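Long-range contacts in beta-hydroxyacid dehydrogenase, 3-hydroxyisobutyrate dehydrogenase (Saccharomonospora xinjiangensis XJ-54, PDB 6GRL), which acts as an S-selective imine reductase linked to reductive amination, and probably uses NADP(H) as its cofactor: residues A[22-27]-A[71-76]; A[80-85]-A[108-113]; A[103-108]-A[128-133]. One frame throughout, in Å; residues are numbered along the deposited sequence.

Contact 1. Residues A[22-27]-A[71-76]; sequences PVTVLG and DEAVEA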
loop_
_atom_site.group_PDB
_atom_site.type_symbol
_atom_site.label_atom_id
_atom_site.label_comp_id
_atom_site.label_asym_id
_atom_site.label_seq_id
_atom_site.Cartn_x
_atom_site.Cartn_y
_atom_site.Cartn_z
ATOM N N PRO A 22 -9.231 25.367 5.599
ATOM C CA PRO A 22 -7.881 25.630 5.085
ATOM C C PRO A 22 -7.007 24.391 5.200
ATOM O O PRO A 22 -7.124 23.612 6.148
ATOM C CB PRO A 22 -7.372 26.764 5.983
ATOM C CG PRO A 22 -8.616 27.417 6.506
ATOM C CD PRO A 22 -9.609 26.304 6.670
ATOM N N VAL A 23 -6.132 24.206 4.216
ATOM C CA VAL A 23 -5.255 23.040 4.146
ATOM C C VAL A 23 -3.850 23.503 3.789
ATOM O O VAL A 23 -3.675 24.392 2.948
ATOM C CB VAL A 23 -5.767 22.008 3.114
ATOM C CG1 VAL A 23 -4.798 20.842 2.986
ATOM C CG2 VAL A 23 -7.155 21.509 3.491
ATOM N N THR A 24 -2.850 22.903 4.428
ATOM C CA THR A 24 -1.451 23.116 4.088
ATOM C C THR A 24 -0.897 21.830 3.491
ATOM O O THR A 24 -1.125 20.745 4.038
ATOM C CB THR A 24 -0.637 23.525 5.316
ATOM O OG1 THR A 24 -0.995 24.855 5.706
ATOM C CG2 THR A 24 0.860 23.473 5.014
ATOM N N VAL A 25 -0.190 21.947 2.370
ATOM C CA VAL A 25 0.467 20.812 1.728
ATOM C C VAL A 25 1.968 21.064 1.747
ATOM O O VAL A 25 2.442 22.061 1.188
ATOM C CB VAL A 25 -0.029 20.591 0.291
ATOM C CG1 VAL A 25 0.711 19.424 -0.349
ATOM C CG2 VAL A 25 -1.527 20.342 0.279
ATOM N N LEU A 26 2.711 20.164 2.388
ATOM C CA LEU A 26 4.169 20.213 2.410
ATOM C C LEU A 26 4.698 19.194 1.409
ATOM O O LEU A 26 4.537 17.984 1.600
ATOM C CB LEU A 26 4.708 19.923 3.808
ATOM C CG LEU A 26 4.245 20.832 4.942
ATOM C CD1 LEU A 26 4.859 20.383 6.256
ATOM C CD2 LEU A 26 4.607 22.278 4.642
ATOM N N GLY A 27 5.335 19.684 0.349
ATOM C CA GLY A 27 5.880 18.817 -0.675
ATOM C C GLY A 27 5.132 18.932 -1.984
ATOM O O GLY A 27 3.936 18.633 -2.050
ATOM N N ASP A 71 7.509 26.485 8.600
ATOM C CA ASP A 71 6.847 27.173 9.704
ATOM C C ASP A 71 5.709 28.049 9.197
ATOM O O ASP A 71 4.582 27.980 9.701
ATOM C CB ASP A 71 7.862 28.012 10.482
ATOM C CG ASP A 71 8.498 27.247 11.622
ATOM O OD1 ASP A 71 7.804 26.411 12.235
ATOM O OD2 ASP A 71 9.691 27.483 11.908
ATOM N N GLU A 72 5.991 28.890 8.198
ATOM C CA GLU A 72 4.946 29.724 7.614
ATOM C C GLU A 72 3.822 28.880 7.030
ATOM O O GLU A 72 2.652 29.272 7.097
ATOM C CB GLU A 72 5.547 30.634 6.542
ATOM C CG GLU A 72 4.538 31.495 5.799
ATOM C CD GLU A 72 5.177 32.319 4.696
ATOM O OE1 GLU A 72 6.420 32.312 4.589
ATOM O OE2 GLU A 72 4.433 32.971 3.933
ATOM N N ALA A 73 4.151 27.715 6.473
ATOM C CA ALA A 73 3.129 26.879 5.855
ATOM C C ALA A 73 2.194 26.284 6.902
ATOM O O ALA A 73 0.968 26.313 6.740
ATOM C CB ALA A 73 3.786 25.779 5.022
ATOM N N VAL A 74 2.751 25.744 7.990
ATOM C CA VAL A 74 1.903 25.101 8.991
ATOM C C VAL A 74 1.098 26.134 9.770
ATOM O O VAL A 74 0.012 25.827 10.278
ATOM C CB VAL A 74 2.740 24.211 9.932
ATOM C CG1 VAL A 74 3.477 23.139 9.140
ATOM C CG2 VAL A 74 3.706 25.045 10.761
ATOM N N GLU A 75 1.597 27.368 9.875
ATOM C CA GLU A 75 0.857 28.410 10.576
ATOM C C GLU A 75 -0.399 28.843 9.833
ATOM O O GLU A 75 -1.240 29.532 10.419
ATOM C CB GLU A 75 1.759 29.623 10.816
ATOM C CG GLU A 75 2.800 29.404 11.897
ATOM C CD GLU A 75 3.802 30.537 11.985
ATOM O OE1 GLU A 75 3.765 31.441 11.123
ATOM O OE2 GLU A 75 4.634 30.522 12.916
ATOM N N ALA A 76 -0.552 28.451 8.570
ATOM C CA ALA A 76 -1.677 28.913 7.770
ATOM C C ALA A 76 -2.940 28.083 7.963
ATOM O O ALA A 76 -4.030 28.573 7.650
ATOM C CB ALA A 76 -1.297 28.913 6.288
#

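Contact 2. Residues A[80-85]-A[108-113]; sequences VVVCLL and NLTSGS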
loop_
_atom_site.group_PDB
_atom_site.type_symbol
_atom_site.label_atom_id
_atom_site.label_comp_id
_atom_site.label_asym_id
_atom_site.label_seq_id
_atom_site.Cartn_x
_atom_site.Cartn_y
_atom_site.Cartn_z
ATOM N N VAL A 80 -2.755 19.808 8.066
ATOM C CA VAL A 80 -1.451 19.796 7.405
ATOM C C VAL A 80 -1.248 18.432 6.762
ATOM O O VAL A 80 -1.251 17.407 7.455
ATOM C CB VAL A 80 -0.307 20.107 8.382
ATOM C CG1 VAL A 80 1.036 20.062 7.664
ATOM C CG2 VAL A 80 -0.519 21.459 9.042
ATOM N N VAL A 81 -1.052 18.421 5.445
ATOM C CA VAL A 81 -0.828 17.201 4.677
ATOM C C VAL A 81 0.631 17.169 4.245
ATOM O O VAL A 81 1.132 18.136 3.659
ATOM C CB VAL A 81 -1.766 17.125 3.460
ATOM C CG1 VAL A 81 -1.525 15.839 2.685
ATOM C CG2 VAL A 81 -3.214 17.230 3.902
ATOM N N VAL A 82 1.310 16.060 4.533
ATOM C CA VAL A 82 2.730 15.892 4.238
ATOM C C VAL A 82 2.868 14.875 3.114
ATOM O O VAL A 82 2.490 13.707 3.273
ATOM C CB VAL A 82 3.516 15.446 5.480
ATOM C CG1 VAL A 82 5.015 15.443 5.195
ATOM C CG2 VAL A 82 3.189 16.339 6.665
ATOM N N CYS A 83 3.413 15.314 1.973
ATOM C CA CYS A 83 3.634 14.444 0.816
ATOM C C CYS A 83 5.029 14.748 0.262
ATOM O O CYS A 83 5.194 15.529 -0.678
ATOM C CB CYS A 83 2.548 14.637 -0.239
ATOM S SG CYS A 83 2.488 13.323 -1.470
ATOM N N LEU A 84 6.035 14.115 0.848
ATOM C CA LEU A 84 7.421 14.324 0.470
ATOM C C LEU A 84 7.980 13.062 -0.187
ATOM O O LEU A 84 7.245 12.116 -0.497
ATOM C CB LEU A 84 8.229 14.750 1.697
ATOM C CG LEU A 84 7.803 16.099 2.279
ATOM C CD1 LEU A 84 8.266 16.243 3.717
ATOM C CD2 LEU A 84 8.341 17.242 1.428
ATOM N N LEU A 85 9.296 13.051 -0.404
ATOM C CA LEU A 85 9.915 11.961 -1.151
ATOM C C LEU A 85 9.919 10.668 -0.345
ATOM O O LEU A 85 9.457 9.625 -0.822
ATOM C CB LEU A 85 11.335 12.350 -1.559
ATOM C CG LEU A 85 12.102 11.304 -2.371
ATOM C CD1 LEU A 85 11.359 10.982 -3.658
ATOM C CD2 LEU A 85 13.514 11.786 -2.667
ATOM N N ASN A 108 0.080 12.368 7.095
ATOM C CA ASN A 108 1.304 12.006 6.390
ATOM C C ASN A 108 0.964 10.992 5.303
ATOM O O ASN A 108 0.541 9.870 5.598
ATOM C CB ASN A 108 2.344 11.447 7.358
ATOM C CG ASN A 108 3.678 11.167 6.688
ATOM O OD1 ASN A 108 3.928 11.604 5.563
ATOM N ND2 ASN A 108 4.542 10.435 7.379
ATOM N N LEU A 109 1.147 11.395 4.045
ATOM C CA LEU A 109 0.920 10.530 2.895
ATOM C C LEU A 109 2.223 10.078 2.251
ATOM O O LEU A 109 2.207 9.555 1.131
ATOM C CB LEU A 109 0.041 11.242 1.863
ATOM C CG LEU A 109 -1.304 11.768 2.365
ATOM C CD1 LEU A 109 -2.060 12.462 1.245
ATOM C CD2 LEU A 109 -2.136 10.640 2.957
ATOM N N THR A 110 3.348 10.274 2.930
ATOM C CA THR A 110 4.648 9.903 2.396
ATOM C C THR A 110 4.920 8.422 2.639
ATOM O O THR A 110 4.514 7.853 3.656
ATOM C CB THR A 110 5.745 10.750 3.045
ATOM O OG1 THR A 110 5.389 12.137 2.964
ATOM C CG2 THR A 110 7.082 10.538 2.353
ATOM N N SER A 111 5.605 7.798 1.682
ATOM C CA SER A 111 6.005 6.407 1.839
ATOM C C SER A 111 6.872 6.239 3.084
ATOM O O SER A 111 7.535 7.176 3.538
ATOM C CB SER A 111 6.765 5.928 0.601
ATOM O OG SER A 111 8.000 6.608 0.467
ATOM N N GLY A 112 6.855 5.036 3.641
ATOM C CA GLY A 112 7.629 4.770 4.836
ATOM C C GLY A 112 7.200 3.473 5.484
ATOM O O GLY A 112 6.255 2.808 5.050
ATOM N N SER A 113 7.913 3.135 6.549
ATOM C CA SER A 113 7.742 1.882 7.263
ATOM C C SER A 113 6.683 2.013 8.351
ATOM O O SER A 113 6.335 3.123 8.770
ATOM C CB SER A 113 9.070 1.451 7.881
ATOM O OG SER A 113 9.395 2.266 8.994
HETATM O O HOH W 1 6.374 9.177 -0.779
#

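Contact 3. Residues A[103-108]-A[128-133]; sequences GKVLVN and GAEYLD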
loop_
_atom_site.group_PDB
_atom_site.type_symbol
_atom_site.label_atom_id
_atom_site.label_comp_id
_atom_site.label_asym_id
_atom_site.label_seq_id
_atom_site.Cartn_x
_atom_site.Cartn_y
_atom_site.Cartn_z
ATOM N N GLY A 103 -3.183 21.319 18.577
ATOM C CA GLY A 103 -4.505 21.432 18.004
ATOM C C GLY A 103 -4.581 21.189 16.514
ATOM O O GLY A 103 -5.682 21.246 15.952
ATOM N N LYS A 104 -3.459 20.922 15.857
ATOM C CA LYS A 104 -3.456 20.659 14.429
ATOM C C LYS A 104 -3.660 19.170 14.156
ATOM O O LYS A 104 -3.590 18.324 15.050
ATOM C CB LYS A 104 -2.149 21.142 13.795
ATOM C CG LYS A 104 -1.948 22.650 13.853
ATOM C CD LYS A 104 -0.729 23.072 13.047
ATOM C CE LYS A 104 -0.374 24.533 13.281
ATOM N NZ LYS A 104 -1.365 25.472 12.681
ATOM N N VAL A 105 -3.928 18.860 12.891
ATOM C CA VAL A 105 -4.065 17.491 12.413
ATOM C C VAL A 105 -3.027 17.296 11.320
ATOM O O VAL A 105 -3.044 18.010 10.311
ATOM C CB VAL A 105 -5.480 17.206 11.889
ATOM C CG1 VAL A 105 -5.549 15.817 11.271
ATOM C CG2 VAL A 105 -6.506 17.359 13.006
ATOM N N LEU A 106 -2.116 16.349 11.527
ATOM C CA LEU A 106 -1.059 16.059 10.567
ATOM C C LEU A 106 -1.411 14.776 9.826
ATOM O O LEU A 106 -1.574 13.722 10.449
ATOM C CB LEU A 106 0.295 15.919 11.264
ATOM C CG LEU A 106 0.708 17.020 12.244
ATOM C CD1 LEU A 106 2.122 16.769 12.751
ATOM C CD2 LEU A 106 0.595 18.396 11.608
ATOM N N VAL A 107 -1.535 14.869 8.508
ATOM C CA VAL A 107 -1.848 13.726 7.658
ATOM C C VAL A 107 -0.625 13.454 6.796
ATOM O O VAL A 107 -0.325 14.214 5.867
ATOM C CB VAL A 107 -3.094 13.976 6.799
ATOM C CG1 VAL A 107 -3.385 12.762 5.924
ATOM C CG2 VAL A 107 -4.287 14.292 7.681
ATOM N N ASN A 108 0.080 12.368 7.095
ATOM C CA ASN A 108 1.304 12.006 6.390
ATOM C C ASN A 108 0.964 10.992 5.303
ATOM O O ASN A 108 0.541 9.870 5.598
ATOM C CB ASN A 108 2.344 11.447 7.358
ATOM C CG ASN A 108 3.678 11.167 6.688
ATOM O OD1 ASN A 108 3.928 11.604 5.563
ATOM N ND2 ASN A 108 4.542 10.435 7.379
ATOM N N GLY A 128 1.076 17.937 20.727
ATOM C CA GLY A 128 -0.332 18.262 20.830
ATOM C C GLY A 128 -1.104 18.170 19.537
ATOM O O GLY A 128 -2.198 18.733 19.442
ATOM N N ALA A 129 -0.570 17.479 18.536
ATOM C CA ALA A 129 -1.230 17.329 17.250
ATOM C C ALA A 129 -1.740 15.903 17.087
ATOM O O ALA A 129 -1.136 14.948 17.584
ATOM C CB ALA A 129 -0.280 17.670 16.097
ATOM N N GLU A 130 -2.871 15.775 16.397
ATOM C CA GLU A 130 -3.356 14.473 15.973
ATOM C C GLU A 130 -2.620 14.037 14.709
ATOM O O GLU A 130 -2.106 14.858 13.944
ATOM C CB GLU A 130 -4.863 14.512 15.730
ATOM C CG GLU A 130 -5.691 14.553 17.004
ATOM C CD GLU A 130 -7.151 14.864 16.743
ATOM O OE1 GLU A 130 -7.459 15.413 15.665
ATOM O OE2 GLU A 130 -7.990 14.553 17.613
ATOM N N TYR A 131 -2.563 12.724 14.494
ATOM C CA TYR A 131 -1.763 12.180 13.407
ATOM C C TYR A 131 -2.522 11.081 12.684
ATOM O O TYR A 131 -3.075 10.177 13.318
ATOM C CB TYR A 131 -0.427 11.636 13.925
ATOM C CG TYR A 131 0.457 11.061 12.841
ATOM C CD1 TYR A 131 1.227 11.891 12.033
ATOM C CD2 TYR A 131 0.519 9.690 12.623
ATOM C CE1 TYR A 131 2.032 11.371 11.040
ATOM C CE2 TYR A 131 1.324 9.161 11.632
ATOM C CZ TYR A 131 2.076 10.007 10.843
ATOM O OH TYR A 131 2.880 9.485 9.859
ATOM N N LEU A 132 -2.539 11.164 11.356
ATOM C CA LEU A 132 -3.042 10.095 10.507
ATOM C C LEU A 132 -1.962 9.743 9.498
ATOM O O LEU A 132 -1.355 10.635 8.895
ATOM C CB LEU A 132 -4.330 10.504 9.782
ATOM C CG LEU A 132 -5.599 10.632 10.621
ATOM C CD1 LEU A 132 -6.704 11.286 9.806
ATOM C CD2 LEU A 132 -6.044 9.272 11.135
ATOM N N ASP A 133 -1.712 8.450 9.328
ATOM C CA ASP A 133 -0.784 7.972 8.316
ATOM C C ASP A 133 -1.577 7.431 7.136
ATOM O O ASP A 133 -2.500 6.630 7.319
ATOM C CB ASP A 133 0.142 6.892 8.874
ATOM C CG ASP A 133 1.401 6.736 8.050
ATOM O OD1 ASP A 133 1.489 5.768 7.264
ATOM O OD2 ASP A 133 2.298 7.593 8.178
HETATM O O HOH W 2 -4.844 18.163 17.621
HETATM O O HOH W 3 -6.682 17.914 16.427
#

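Contact 1. Residues A[22-27]-A[71-76]
Thr24 and Leu26, alternate residues of the strand, both turn their side chains toward Ala73 of the helix. The Thr24 hydroxyl donates to the helix backbone, OG1 standing 2.7 Å from Ala73 O and about 40° above the carbonyl plane. Ala76 N reaches the same oxygen from the opposite face, 3.2 Å from Ala73 O, so two donors grip it. With OG1 beside its own backbone N (chi1 -71°), Thr24 also brings its methyl across the helix surface, where CG2 lies 3.7 Å from Ala73 CB. Leu26 reaches the Ala73 methyl from farther along the strand, CD2 lying 3.6 Å from Ala73 CB. Its other branch reaches one residue on, CD1 lying 4.2 Å from Val74 CG1. Thr24 OG1 is also hydrogen-bonded to Ser77 OG, just past the helix segment, so the hydroxyl has two partners. Helix 70-74 thus covers the sheet face that carries Thr24 and Leu26, with Trp49 and Thr47 of strand 46-49 flanking it. Val23 and Val25 point the other way, toward Phe39 of helix 30-41, while strand 79-82 pairs with the far edge of strand 23-26.

Contact 2. Residues A[80-85]-A[108-113]
Thr110 lies over the backbone of Leu84, its hydroxyl at the amide and its methyl at the carbonyl. Leu84 N donates to Thr110 OG1 at 3.0 Å in an almost straight bond (177°), and Thr110 CG2 rests 3.3 Å from Leu84 O. The torsion makes both possible: OG1 sits beside the backbone N and anti to the carbonyl carbon (chi1 -50°), leaving CG2 to swing alongside Leu84. The same hydroxyl donates in turn to the Asn108 amide, with OG1 3.0 Å from Asn108 OD1. That oxygen also accepts from the backbone, Thr110 N standing 3.0 Å from Asn108 OD1 and 53° above the amide plane, which closes an Asx turn. OD1 is held by two donors, and in turn fixes the direction of the hydroxyl proton, leaving OG1 to accept from Leu84 N. An alanine in place of Thr110 would probably leave Leu84 N without its acceptor and Asn108 OD1 with one donor fewer, and open a gap where the methyl meets Leu84 O.

Just upstream, Val82 and Asn108 form a parallel bridge, continued by Leu109 N at 2.8 Å from Val82 O. Beside it, Leu109 CD1 packs 3.7 Å from Val81 CG1, the two side chains meeting at a slant near Ile35 of helix 30-41. Downstream, a water accepts from Ser111 N at 2.9 Å and donates to Leu84 O, bridging the two loops beyond the strand ends. Ser113 then occupies the N-cap position of helix 114-126. Such loops at the C-terminal ends of neighbouring parallel strands are characteristic of the Rossmann fold; Leu84 also touches Gly27, part of what looks like a Rossmann-type GxGxxG turn, consistent with a place near the dinucleotide site.

Contact 3. Residues A[103-108]-A[128-133]
The phenol ring of Tyr131 and the amide of Asn108 meet at a slant, their planes 60° apart, with Asn108 CB oblique to the ring, 3.7 Å from Tyr131 CE1. Both belong to parallel strands of a beta-alpha-beta crossover, strand 105-108, helix 114-126, strand 130-137, and the helix covers this face. The amide donates within its own plane, ND2 standing 3.1 Å from Tyr131 OH, while its OD1 is taken by Thr110 N. Tyr131 OH donates to Asp133 OD2 at 2.6 Å, on the anti lone pair of that carboxylate oxygen; the carboxylate is turned 90° from the amide. Asn120 of the helix also hydrogen-bonds Tyr131 OH through ND2, and Lys135 forms a salt bridge with Asp133 OD1, so the buried polar row is held from several sides. Tyr131 CG is anti to the backbone N (chi1 -180°), which lays the ring along the strands toward Asn108.

Leu106 sits on that face too, its CG 4.0 Å from Ala129 CB. Its backbone bonds the two residues that flank Tyr131, as in parallel strands: Leu106 N to Glu130 O 2.8 Å and Leu106 O to Leu132 N 2.9 Å. On the other face Val107 packs beside Leu132. Lys104, on the Leu106 side, hydrogen-bonds Val74 O through NZ. Ahead of the strands, Gly103 N bonds Gly128 O at 2.9 Å, a water donating to both Gly128 O and Lys104 O.

Overall arrangement
From the N terminus, strand 23-26 comes first, and contact 1 closes a long loop through helix 30-41, strand 46-49 and helix 57-62 before helix 70-74 settles on the sheet. That loop is complete before the other two open. Contact 2 then closes around helix 87-95, and contact 3 around helix 114-126; these two cross, because 103-108 begins before 108-113 ends the earlier loop, and both use Asn108. Side by side, strands 23-26, 79-82, 105-108 and 130-137 run in this order through the parallel part of the sheet. Lys104 of contact 3 reaches back to Val74 of contact 1, which links segment 71-76 to the start of strand 105-108 within the nucleotide-binding domain.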